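Local coordinates for protein digeranylgeranylglycerophospholipid reductase (Sulfolobus acidocaldarius, PDB 4OPC) that hydrogenates the double bonds of the geranylgeranyl chains of archaeal membrane phospholipids and their precursors, giving saturated phytanyl chains, with bound FAD as cofactor, at residues Ser166-Pro169 / Pro173-Glu176; Glu195-Glu198 / Leu203-Phe206; Lys248-Asp251 / Asp256-Lys259; Ile285-Ser290 / Trp331-Cys336. All coordinates share one frame; numbering follows the deposited sequence. Where two conformers were deposited one is given.

In the fold
From the N terminus the four contacts come in series; none encloses or crosses another. Contact 1 closes a short turn in the loop between strand 153-156 of the Rossmann-type sheet and strand 183-193 of the large mixed sheet. Contact 2 closes the connection that leads into strand 202-206, and contact 3 the turn from helix 242-253 to strand 257-258; their centres lie 13 Å apart, both within the catalytic family region. Contact 4 spans the longest interval, containing helix 302-322, and brings helix 332-357 against strand 284-286. It touches contact 1 through Ile174 and Val286, while contacts 2 and 3 sit on the opposite side of the chain's centre.

Contact 1 (Ser166-Pro169 / Pro173-Glu176); sequences SKLP and PITE
Thr175 pushes its methyl group into the bend at Leu168 and Pro169, and this is where the fit is closest. Thr175 CG2 lies 3.2 Å from Pro169 O, a snug approach of a methyl to a carbonyl oxygen, and 3.7 Å from Leu168 CB. The rotamer explains the choice of group: with chi1 at 69°, OG1 sits between the backbone N and the carbonyl carbon, which leaves CG2 to face the other segment while the hydroxyl bonds to Leu172 O within the connecting turn. One layer deeper, Leu168 and Ile174 meet obliquely through single methyls, Leu168 CD1 being 3.8 Å from Ile174 CG2. The two segments are the arms of a compact turn in the loop that follows strand 153-156 of the Rossmann-type sheet, and the second arm is a short 3-10 turn, marked by Glu176 N bonding to Pro173 O. Ile174 extends its other branch away from Leu168 onto Val286 of strand 284-286; Leu168 also rests on Pro126 and Phe128 of strand 121-129. The solvent side is looser. Ser166 and Lys167 are exposed and their side chains leave the backbone away from the second arm, Lys167 stretching out to Met124 O. The ring of Pro169 likewise leaves its CA away from that arm, and the residue offers Thr175 its carbonyl instead.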
loop_
_atom_site.group_PDB
_atom_site.type_symbol
_atom_site.label_atom_id
_atom_site.label_comp_id
_atom_site.label_asym_id
_atom_site.label_seq_id
_atom_site.Cartn_x
_atom_site.Cartn_y
_atom_site.Cartn_z
ATOM N N SER A 166 14.803 -4.208 9.411
ATOM C CA SER A 166 15.691 -3.082 9.702
ATOM C C SER A 166 16.805 -3.471 10.665
ATOM O O SER A 166 17.745 -2.705 10.866
ATOM C CB SER A 166 14.919 -1.902 10.278
ATOM O OG SER A 166 14.326 -2.241 11.517
ATOM N N LYS A 167 16.703 -4.663 11.256
ATOM C CA LYS A 167 17.702 -5.138 12.214
ATOM C C LYS A 167 18.712 -6.079 11.582
ATOM O O LYS A 167 19.595 -6.600 12.273
ATOM C CB LYS A 167 17.013 -5.790 13.415
ATOM C CG LYS A 167 16.195 -4.782 14.216
ATOM C CD LYS A 167 15.569 -5.378 15.460
ATOM C CE LYS A 167 14.713 -4.345 16.166
ATOM N NZ LYS A 167 14.214 -4.838 17.487
ATOM N N LEU A 168 18.591 -6.292 10.275
ATOM C CA LEU A 168 19.546 -7.113 9.544
ATOM C C LEU A 168 20.744 -6.253 9.107
ATOM O O LEU A 168 20.670 -5.023 9.149
ATOM C CB LEU A 168 18.849 -7.746 8.337
ATOM C CG LEU A 168 17.790 -8.782 8.699
ATOM C CD1 LEU A 168 16.965 -9.157 7.473
ATOM C CD2 LEU A 168 18.462 -10.008 9.296
ATOM N N PRO A 169 21.856 -6.893 8.704
ATOM C CA PRO A 169 23.045 -6.132 8.297
ATOM C C PRO A 169 22.722 -5.148 7.185
ATOM O O PRO A 169 22.068 -5.528 6.213
ATOM C CB PRO A 169 23.989 -7.222 7.796
ATOM C CG PRO A 169 23.622 -8.410 8.618
ATOM C CD PRO A 169 22.132 -8.339 8.777
ATOM N N PRO A 173 20.381 -5.943 0.553
ATOM C CA PRO A 173 19.349 -5.170 -0.156
ATOM C C PRO A 173 17.981 -5.233 0.518
ATOM O O PRO A 173 17.143 -4.346 0.335
ATOM C CB PRO A 173 19.292 -5.838 -1.534
ATOM C CG PRO A 173 20.601 -6.531 -1.685
ATOM C CD PRO A 173 21.003 -6.963 -0.308
ATOM N N ILE A 174 17.763 -6.274 1.312
ATOM C CA ILE A 174 16.497 -6.470 1.991
ATOM C C ILE A 174 16.291 -5.470 3.143
ATOM O O ILE A 174 15.205 -5.400 3.731
ATOM C CB ILE A 174 16.399 -7.943 2.499
ATOM C CG1 ILE A 174 14.944 -8.401 2.531
ATOM C CG2 ILE A 174 17.132 -8.131 3.826
ATOM C CD1 ILE A 174 14.340 -8.530 1.154
ATOM N N THR A 175 17.332 -4.701 3.469
ATOM C CA THR A 175 17.232 -3.665 4.501
ATOM C C THR A 175 16.948 -2.270 3.928
ATOM O O THR A 175 16.967 -1.292 4.673
ATOM C CB THR A 175 18.523 -3.574 5.353
ATOM O OG1 THR A 175 19.604 -3.053 4.562
ATOM C CG2 THR A 175 18.902 -4.945 5.896
ATOM N N GLU A 176 16.673 -2.185 2.628
ATOM C CA GLU A 176 16.451 -0.894 1.952
ATOM C C GLU A 176 15.451 -0.006 2.703
ATOM O O GLU A 176 14.375 -0.463 3.101
ATOM C CB GLU A 176 15.965 -1.137 0.519
ATOM C CG GLU A 176 15.753 0.134 -0.298
ATOM C CD GLU A 176 14.945 -0.077 -1.576
ATOM O OE1 GLU A 176 14.625 -1.233 -1.950
ATOM O OE2 GLU A 176 14.622 0.938 -2.216
#

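Contact 2 (Glu195-Glu198 / Leu203-Phe206); sequences EDIE and LRIF
Arg204 reaches out from strand 202-206 to the loop at Ile197 and Glu198, and its guanidinium does nearly all the touching. CB sets off toward the loop, and with chi1 at -54° CG stands anti to the carbonyl carbon. From CG to NE the chain is extended, a straight arm that meets neither Ile197 nor Glu198; the side chain also touches Tyr219 and Tyr80 of the flanking strands 216-221 and 70-80. CZ brings the flat group to the loop, and NH2 makes the contact. Arg204 NH2 donates to Glu198 O over 3.0 Å, with an N-H...O angle of 148°; the oxygen receives it on a lone pair in the carbonyl plane and lies only 11° out of the guanidinium plane. Arg204 NH2 also donates to a water at 3.0 Å, which in turn accepts from Glu198 N at 2.9 Å. Beside these bonds, Ile197 CG2 packs obliquely 3.6 Å from Arg204 NH2. The arm thus ties the connection after strand 183-193 to a central strand of the large sheet of the catalytic region. Since the carboxylate of Glu198 leads away, the arginine here grips peptide groups, one directly and one through water, and its charge probably polarises the carbonyl it holds.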
loop_
_atom_site.group_PDB
_atom_site.type_symbol
_atom_site.label_atom_id
_atom_site.label_comp_id
_atom_site.label_asym_id
_atom_site.label_seq_id
_atom_site.Cartn_x
_atom_site.Cartn_y
_atom_site.Cartn_z
ATOM N N GLU A 195 -27.058 14.336 8.574
ATOM C CA GLU A 195 -27.879 14.291 7.378
ATOM C C GLU A 195 -27.480 13.053 6.580
ATOM O O GLU A 195 -26.312 12.646 6.604
ATOM C CB GLU A 195 -27.647 15.557 6.550
ATOM C CG GLU A 195 -28.852 16.035 5.760
ATOM C CD GLU A 195 -28.718 17.483 5.319
ATOM O OE1 GLU A 195 -27.905 18.215 5.923
ATOM O OE2 GLU A 195 -29.418 17.895 4.370
ATOM N N ASP A 196 -28.450 12.446 5.900
ATOM C CA ASP A 196 -28.189 11.293 5.044
ATOM C C ASP A 196 -27.089 11.620 4.055
ATOM O O ASP A 196 -27.029 12.722 3.507
ATOM C CB ASP A 196 -29.444 10.870 4.278
ATOM C CG ASP A 196 -30.494 10.250 5.173
ATOM O OD1 ASP A 196 -30.160 9.876 6.316
ATOM O OD2 ASP A 196 -31.653 10.127 4.724
ATOM N N ILE A 197 -26.206 10.660 3.834
ATOM C CA ILE A 197 -25.112 10.852 2.910
ATOM C C ILE A 197 -25.584 10.687 1.471
ATOM O O ILE A 197 -26.129 9.643 1.099
ATOM C CB ILE A 197 -23.980 9.866 3.224
ATOM C CG1 ILE A 197 -23.450 10.131 4.637
ATOM C CG2 ILE A 197 -22.874 9.982 2.185
ATOM C CD1 ILE A 197 -22.377 9.147 5.112
ATOM N N GLU A 198 -25.390 11.735 0.674
ATOM C CA GLU A 198 -25.729 11.705 -0.745
ATOM C C GLU A 198 -24.826 10.729 -1.489
ATOM O O GLU A 198 -23.608 10.750 -1.304
ATOM C CB GLU A 198 -25.583 13.101 -1.356
ATOM C CG GLU A 198 -26.695 14.069 -0.989
ATOM C CD GLU A 198 -28.001 13.751 -1.693
ATOM O OE1 GLU A 198 -28.133 14.097 -2.888
ATOM O OE2 GLU A 198 -28.892 13.152 -1.053
ATOM N N LEU A 203 -17.280 6.754 -2.897
ATOM C CA LEU A 203 -16.233 7.418 -2.132
ATOM C C LEU A 203 -16.015 8.819 -2.686
ATOM O O LEU A 203 -16.262 9.071 -3.868
ATOM C CB LEU A 203 -14.922 6.658 -2.257
ATOM C CG LEU A 203 -14.966 5.173 -1.900
ATOM C CD1 LEU A 203 -13.581 4.590 -2.082
ATOM C CD2 LEU A 203 -15.483 4.955 -0.477
ATOM N N ARG A 204 -15.555 9.728 -1.830
ATOM C CA ARG A 204 -15.185 11.064 -2.280
ATOM C C ARG A 204 -13.722 11.317 -1.989
ATOM O O ARG A 204 -13.251 11.089 -0.880
ATOM C CB ARG A 204 -16.034 12.139 -1.602
ATOM C CG ARG A 204 -17.531 11.928 -1.743
ATOM C CD ARG A 204 -18.305 12.943 -0.918
ATOM N NE ARG A 204 -19.685 12.514 -0.727
ATOM C CZ ARG A 204 -20.569 13.149 0.035
ATOM N NH1 ARG A 204 -20.220 14.250 0.692
ATOM N NH2 ARG A 204 -21.808 12.681 0.139
ATOM N N ILE A 205 -13.008 11.798 -3.000
ATOM C CA ILE A 205 -11.609 12.178 -2.867
ATOM C C ILE A 205 -11.494 13.631 -3.300
ATOM O O ILE A 205 -11.970 14.001 -4.381
ATOM C CB ILE A 205 -10.703 11.291 -3.736
ATOM C CG1 ILE A 205 -10.686 9.875 -3.153
ATOM C CG2 ILE A 205 -9.284 11.857 -3.796
ATOM C CD1 ILE A 205 -9.852 8.886 -3.955
ATOM N N PHE A 206 -10.887 14.462 -2.459
ATOM C CA PHE A 206 -10.777 15.892 -2.708
ATOM C C PHE A 206 -9.318 16.258 -2.872
ATOM O O PHE A 206 -8.533 16.177 -1.922
ATOM C CB PHE A 206 -11.362 16.682 -1.537
ATOM C CG PHE A 206 -12.789 16.341 -1.203
ATOM C CD1 PHE A 206 -13.839 17.023 -1.789
ATOM C CD2 PHE A 206 -13.074 15.359 -0.267
ATOM C CE1 PHE A 206 -15.156 16.720 -1.453
ATOM C CE2 PHE A 206 -14.383 15.057 0.062
ATOM C CZ PHE A 206 -15.415 15.731 -0.532
HETATM O O HOH W 1 -23.934 14.110 1.616
#

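Contact 3 (Lys248-Asp251 / Asp256-Lys259); sequences KYLD and DVDK
The carboxylate of Asp251 receives Lys259 in its own plane of lone pairs: OD1 takes NZ on the syn one, the side of the other oxygen, and the two form a salt bridge. The other flat group is the ring of Tyr249, one face of which carries CG of its own neighbour Lys248, 3.8 Å above the centre. These residues belong to a helix-turn-strand connection, in which helix 242-253 hands over to short strand 257-258, paired through backbone bonds with strand 183-193 of the large sheet. Beside the ion pair lies an apolar layer. In Leu250, chi1 of 177° together with chi2 of 61° carries CD2 toward the strand, where Leu250 CD2 comes to 4.3 Å from Val257 CG2. Both residues are buried, Leu250 reaching on to Trp217 and Val229 and Val257 to Leu191 and Val227, so the last part of the helix is seated on the sheet. Lys259 works in both layers. Its side chain meets Leu250 tip to tip, with Lys259 CD 4.0 Å from Leu250 CD2, yet crosses that of Asp251 at about a right angle. The bends at chi3 and chi4 bring the ammonium alongside Leu250 CD2 and on to Asp251, ending with Lys259 NZ 2.9 Å from Asp251 OD1.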
loop_
_atom_site.group_PDB
_atom_site.type_symbol
_atom_site.label_atom_id
_atom_site.label_comp_id
_atom_site.label_asym_id
_atom_site.label_seq_id
_atom_site.Cartn_x
_atom_site.Cartn_y
_atom_site.Cartn_z
ATOM N N LYS A 248 -8.433 22.118 11.076
ATOM C CA LYS A 248 -8.669 23.373 10.374
ATOM C C LYS A 248 -9.638 23.212 9.202
ATOM O O LYS A 248 -10.496 24.072 8.982
ATOM C CB LYS A 248 -7.346 23.967 9.881
ATOM C CG LYS A 248 -7.477 25.347 9.256
ATOM C CD LYS A 248 -6.113 25.913 8.883
ATOM C CE LYS A 248 -6.222 27.336 8.358
ATOM N NZ LYS A 248 -6.774 28.266 9.381
ATOM N N TYR A 249 -9.523 22.105 8.474
ATOM C CA TYR A 249 -10.250 21.974 7.211
ATOM C C TYR A 249 -11.384 20.939 7.203
ATOM O O TYR A 249 -12.068 20.797 6.196
ATOM C CB TYR A 249 -9.275 21.718 6.058
ATOM C CG TYR A 249 -8.287 22.843 5.870
ATOM C CD1 TYR A 249 -8.723 24.110 5.511
ATOM C CD2 TYR A 249 -6.925 22.640 6.058
ATOM C CE1 TYR A 249 -7.828 25.152 5.343
ATOM C CE2 TYR A 249 -6.017 23.676 5.888
ATOM C CZ TYR A 249 -6.479 24.931 5.529
ATOM O OH TYR A 249 -5.599 25.979 5.354
ATOM N N LEU A 250 -11.599 20.239 8.314
ATOM C CA LEU A 250 -12.655 19.220 8.371
ATOM C C LEU A 250 -14.017 19.725 7.870
ATOM O O LEU A 250 -14.684 19.044 7.085
ATOM C CB LEU A 250 -12.804 18.656 9.790
ATOM C CG LEU A 250 -13.940 17.636 9.970
ATOM C CD1 LEU A 250 -13.713 16.429 9.082
ATOM C CD2 LEU A 250 -14.117 17.212 11.427
ATOM N N ASP A 251 -14.402 20.926 8.287
ATOM C CA ASP A 251 -15.709 21.482 7.921
ATOM C C ASP A 251 -15.895 21.676 6.408
ATOM O O ASP A 251 -17.023 21.664 5.914
ATOM C CB ASP A 251 -15.957 22.815 8.631
ATOM C CG ASP A 251 -16.180 22.659 10.123
ATOM O OD1 ASP A 251 -16.368 21.516 10.600
ATOM O OD2 ASP A 251 -16.183 23.694 10.825
ATOM N N ASP A 256 -21.249 17.878 7.609
ATOM C CA ASP A 256 -22.403 17.134 8.102
ATOM C C ASP A 256 -22.129 16.236 9.304
ATOM O O ASP A 256 -23.066 15.664 9.861
ATOM C CB ASP A 256 -22.996 16.281 6.973
ATOM C CG ASP A 256 -21.965 15.364 6.314
ATOM O OD1 ASP A 256 -20.812 15.795 6.086
ATOM O OD2 ASP A 256 -22.317 14.206 6.008
ATOM N N VAL A 257 -20.872 16.091 9.707
ATOM C CA VAL A 257 -20.556 15.130 10.766
ATOM C C VAL A 257 -20.933 15.643 12.147
ATOM O O VAL A 257 -20.942 16.843 12.405
ATOM C CB VAL A 257 -19.072 14.718 10.782
ATOM C CG1 VAL A 257 -18.734 13.927 9.530
ATOM C CG2 VAL A 257 -18.166 15.934 10.931
ATOM N N ASP A 258 -21.248 14.710 13.035
ATOM C CA ASP A 258 -21.514 15.035 14.421
ATOM C C ASP A 258 -20.215 14.809 15.190
ATOM O O ASP A 258 -19.830 13.667 15.459
ATOM C CB ASP A 258 -22.619 14.130 14.952
ATOM C CG ASP A 258 -23.082 14.528 16.331
ATOM O OD1 ASP A 258 -22.286 15.130 17.076
ATOM O OD2 ASP A 258 -24.246 14.241 16.667
ATOM N N LYS A 259 -19.537 15.898 15.541
ATOM C CA LYS A 259 -18.230 15.807 16.189
ATOM C C LYS A 259 -18.301 15.312 17.635
ATOM O O LYS A 259 -17.269 15.143 18.292
ATOM C CB LYS A 259 -17.485 17.142 16.106
ATOM C CG LYS A 259 -16.945 17.455 14.712
ATOM C CD LYS A 259 -15.927 18.584 14.752
ATOM C CE LYS A 259 -16.558 19.905 14.375
ATOM N NZ LYS A 259 -16.921 19.917 12.935
#

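Contact 4 (Ile285-Ser290 / Trp331-Cys336). With FDA (dihydroflavine-adenine dinucleotide), chain B.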
loop_
_atom_site.group_PDB
_atom_site.type_symbol
_atom_site.label_atom_id
_atom_site.label_comp_id
_atom_site.label_asym_id
_atom_site.label_seq_id
_atom_site.Cartn_x
_atom_site.Cartn_y
_atom_site.Cartn_z
ATOM N N ILE A 285 11.298 -13.207 2.945
ATOM C CA ILE A 285 10.490 -12.455 1.983
ATOM C C ILE A 285 9.819 -11.319 2.739
ATOM O O ILE A 285 9.410 -11.498 3.895
ATOM C CB ILE A 285 9.444 -13.358 1.306
ATOM C CG1 ILE A 285 10.124 -14.263 0.275
ATOM C CG2 ILE A 285 8.300 -12.527 0.676
ATOM C CD1 ILE A 285 9.192 -15.328 -0.296
ATOM N N VAL A 286 9.720 -10.149 2.104
ATOM C CA VAL A 286 9.095 -8.977 2.693
ATOM C C VAL A 286 7.831 -8.627 1.918
ATOM O O VAL A 286 7.834 -8.626 0.685
ATOM C CB VAL A 286 10.071 -7.785 2.647
ATOM C CG1 VAL A 286 9.447 -6.553 3.288
ATOM C CG2 VAL A 286 11.373 -8.155 3.339
ATOM N N ILE A 287 6.747 -8.338 2.639
ATOM C CA ILE A 287 5.453 -8.070 2.010
ATOM C C ILE A 287 4.745 -6.871 2.646
ATOM O O ILE A 287 5.159 -6.367 3.703
ATOM C CB ILE A 287 4.525 -9.310 2.029
ATOM C CG1 ILE A 287 4.207 -9.724 3.465
ATOM C CG2 ILE A 287 5.145 -10.473 1.261
ATOM C CD1 ILE A 287 3.170 -10.839 3.550
ATOM N N GLY A 288 3.682 -6.402 2.000
ATOM C CA GLY A 288 2.893 -5.305 2.534
ATOM C C GLY A 288 3.642 -3.987 2.637
ATOM O O GLY A 288 4.613 -3.739 1.900
ATOM N N ASP A 289 3.198 -3.136 3.557
ATOM C CA ASP A 289 3.841 -1.834 3.729
ATOM C C ASP A 289 5.342 -1.960 3.999
ATOM O O ASP A 289 6.105 -1.076 3.602
ATOM C CB ASP A 289 3.215 -1.022 4.875
ATOM C CG ASP A 289 1.850 -0.429 4.535
ATOM O OD1 ASP A 289 1.371 -0.578 3.393
ATOM O OD2 ASP A 289 1.258 0.206 5.443
ATOM N N SER A 290 5.767 -3.020 4.690
ATOM C CA SER A 290 7.191 -3.211 4.933
ATOM C C SER A 290 7.976 -3.325 3.636
ATOM O O SER A 290 9.141 -2.958 3.594
ATOM C CB SER A 290 7.410 -4.454 5.791
ATOM O OG SER A 290 8.788 -4.598 6.085
ATOM N N TRP A 331 13.288 -16.056 -5.431
ATOM C CA TRP A 331 13.245 -14.926 -6.369
ATOM C C TRP A 331 11.915 -14.784 -7.102
ATOM O O TRP A 331 11.573 -13.690 -7.561
ATOM C CB TRP A 331 14.389 -15.055 -7.375
ATOM C CG TRP A 331 14.835 -13.750 -7.969
ATOM C CD1 TRP A 331 14.683 -13.340 -9.262
ATOM C CD2 TRP A 331 15.501 -12.681 -7.283
ATOM N NE1 TRP A 331 15.223 -12.089 -9.426
ATOM C CE2 TRP A 331 15.734 -11.664 -8.228
ATOM C CE3 TRP A 331 15.943 -12.496 -5.968
ATOM C CZ2 TRP A 331 16.370 -10.465 -7.891
ATOM C CZ3 TRP A 331 16.577 -11.309 -5.637
ATOM C CH2 TRP A 331 16.780 -10.309 -6.593
ATOM N N ASP A 332 11.164 -15.877 -7.209
ATOM C CA ASP A 332 9.848 -15.830 -7.845
ATOM C C ASP A 332 8.914 -14.854 -7.146
ATOM O O ASP A 332 7.942 -14.385 -7.736
ATOM C CB ASP A 332 9.201 -17.214 -7.880
ATOM C CG ASP A 332 9.727 -18.075 -9.005
ATOM O OD1 ASP A 332 10.385 -17.532 -9.917
ATOM O OD2 ASP A 332 9.469 -19.293 -8.979
ATOM N N MET A 333 9.205 -14.555 -5.885
ATOM C CA MET A 333 8.447 -13.539 -5.160
ATOM C C MET A 333 8.474 -12.239 -5.956
ATOM O O MET A 333 7.436 -11.606 -6.182
ATOM C CB MET A 333 9.046 -13.292 -3.774
ATOM C CG MET A 333 8.480 -12.064 -3.076
ATOM S SD MET A 333 6.727 -12.273 -2.692
ATOM C CE MET A 333 6.241 -10.583 -2.366
ATOM N N ASN A 334 9.670 -11.855 -6.384
ATOM C CA ASN A 334 9.855 -10.622 -7.137
ATOM C C ASN A 334 9.184 -10.700 -8.495
ATOM O O ASN A 334 8.489 -9.774 -8.900
ATOM C CB ASN A 334 11.337 -10.342 -7.338
ATOM C CG ASN A 334 12.026 -9.912 -6.070
ATOM O OD1 ASN A 334 11.499 -9.102 -5.318
ATOM N ND2 ASN A 334 13.213 -10.445 -5.833
ATOM N N ILE A 335 9.402 -11.801 -9.204
ATOM C CA ILE A 335 8.823 -11.950 -10.538
ATOM C C ILE A 335 7.296 -11.858 -10.487
ATOM O O ILE A 335 6.677 -11.104 -11.252
ATOM C CB ILE A 335 9.228 -13.281 -11.173
ATOM C CG1 ILE A 335 10.756 -13.444 -11.189
ATOM C CG2 ILE A 335 8.626 -13.399 -12.571
ATOM C CD1 ILE A 335 11.489 -12.293 -11.824
ATOM N N CYS A 336 6.697 -12.612 -9.571
ATOM C CA CYS A 336 5.245 -12.621 -9.388
ATOM C C CYS A 336 4.738 -11.236 -9.014
ATOM O O CYS A 336 3.816 -10.711 -9.654
ATOM C CB CYS A 336 4.859 -13.637 -8.298
ATOM S SG CYS A 336 3.109 -13.624 -7.696
HETATM P PA FDA B . -0.120 -3.335 8.937
HETATM O O1A FDA B . 0.567 -2.154 9.503
HETATM O O2A FDA B . -1.634 -3.261 8.779
HETATM O O5B FDA B . 0.202 -4.599 9.835
HETATM C C5B FDA B . 1.526 -4.800 10.369
HETATM C C4B FDA B . 1.389 -5.676 11.586
HETATM O O4B FDA B . 2.700 -6.067 12.044
HETATM C C3B FDA B . 0.686 -5.021 12.781
HETATM O O3B FDA B . -0.478 -5.756 13.155
HETATM C C2B FDA B . 1.781 -4.956 13.863
HETATM O O2B FDA B . 1.265 -5.134 15.173
HETATM C C1B FDA B . 2.688 -6.107 13.457
HETATM N N9A FDA B . 4.083 -6.031 13.873
HETATM C C8A FDA B . 4.990 -5.048 13.562
HETATM N N7A FDA B . 6.205 -5.284 14.005
HETATM C C5A FDA B . 6.089 -6.511 14.641
HETATM C C6A FDA B . 7.033 -7.342 15.275
HETATM N N6A FDA B . 8.339 -7.071 15.333
HETATM N N1A FDA B . 6.601 -8.524 15.756
HETATM C C2A FDA B . 5.300 -8.820 15.664
HETATM N N3A FDA B . 4.327 -8.139 15.055
HETATM C C4A FDA B . 4.797 -6.999 14.536
HETATM N N1 FDA B . -5.259 1.185 1.870
HETATM C C2 FDA B . -6.377 0.763 1.194
HETATM O O2 FDA B . -6.355 -0.239 0.486
HETATM N N3 FDA B . -7.525 1.489 1.371
HETATM C C4 FDA B . -7.665 2.672 2.067
HETATM O O4 FDA B . -8.785 3.141 2.253
HETATM C C4X FDA B . -6.471 3.096 2.690
HETATM N N5 FDA B . -6.489 4.236 3.440
HETATM C C5X FDA B . -5.462 4.502 4.322
HETATM C C6 FDA B . -5.596 5.497 5.280
HETATM C C7 FDA B . -4.617 5.724 6.235
HETATM C C7M FDA B . -4.872 6.727 7.330
HETATM C C8 FDA B . -3.438 4.964 6.207
HETATM C C8M FDA B . -2.385 5.139 7.276
HETATM C C9 FDA B . -3.289 3.974 5.232
HETATM C C9A FDA B . -4.293 3.721 4.305
HETATM N N10 FDA B . -4.194 2.701 3.332
HETATM C C10 FDA B . -5.317 2.327 2.626
HETATM C "C1'" FDA B . -3.014 1.803 3.270
HETATM C "C2'" FDA B . -3.297 0.481 4.007
HETATM O "O2'" FDA B . -3.919 0.731 5.270
HETATM C "C3'" FDA B . -1.993 -0.284 4.251
HETATM O "O3'" FDA B . -1.259 -0.309 3.034
HETATM C "C4'" FDA B . -2.163 -1.745 4.689
HETATM O "O4'" FDA B . -3.100 -1.869 5.758
HETATM C "C5'" FDA B . -0.839 -2.355 5.087
HETATM O "O5'" FDA B . -1.043 -3.690 5.593
HETATM P P FDA B . 0.175 -4.483 6.237
HETATM O O1P FDA B . -0.348 -5.802 6.633
HETATM O O2P FDA B . 1.405 -4.441 5.343
HETATM O O3P FDA B . 0.592 -3.623 7.521
#
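Asp289 OD1 accepts the ribityl hydroxyl O3' of the reduced flavin dinucleotide at 2.7 Å, the shortest polar bond here. The same residue, an established FAD-binding one, holds the cofactor a second time, Asp289 N donating to phosphate oxygen O2P at 2.8 Å with an N-H...O angle of 157°. Just before it Gly288 passes its CA 3.3 Å from O2P; with a positive phi of 64° and no side chain, it lets the phosphate come down onto the chain. This Gly-Asp pair just after strand 284-286 is consistent with the GD motif of related FAD enzymes with a Rossmann-type domain. Farther back along the segment, toward Ile285, Met333 of helix 332-357 is the residue of 331-336 that touches 285-290. Its CG stands anti to the backbone N and the chain then bends at chi2, 66°, which lays the thioether along the strand. Met333 SD is 3.7 Å from Ile285 CG2, and Met333 CE reaches Ile287 CG2 at 3.8 Å, the side chains of Met333 and Ile287 meeting at about a right angle. Helix 302-322 packs on both isoleucines and is joined to the helix of Met333 by the Cys311-Cys336 disulfide. The chemistry divides sharply: two directional bonds from Asp289 help hold the ribityl chain and the phosphate at one end, while the helix rests on buried, nonpolar surfaces at the other.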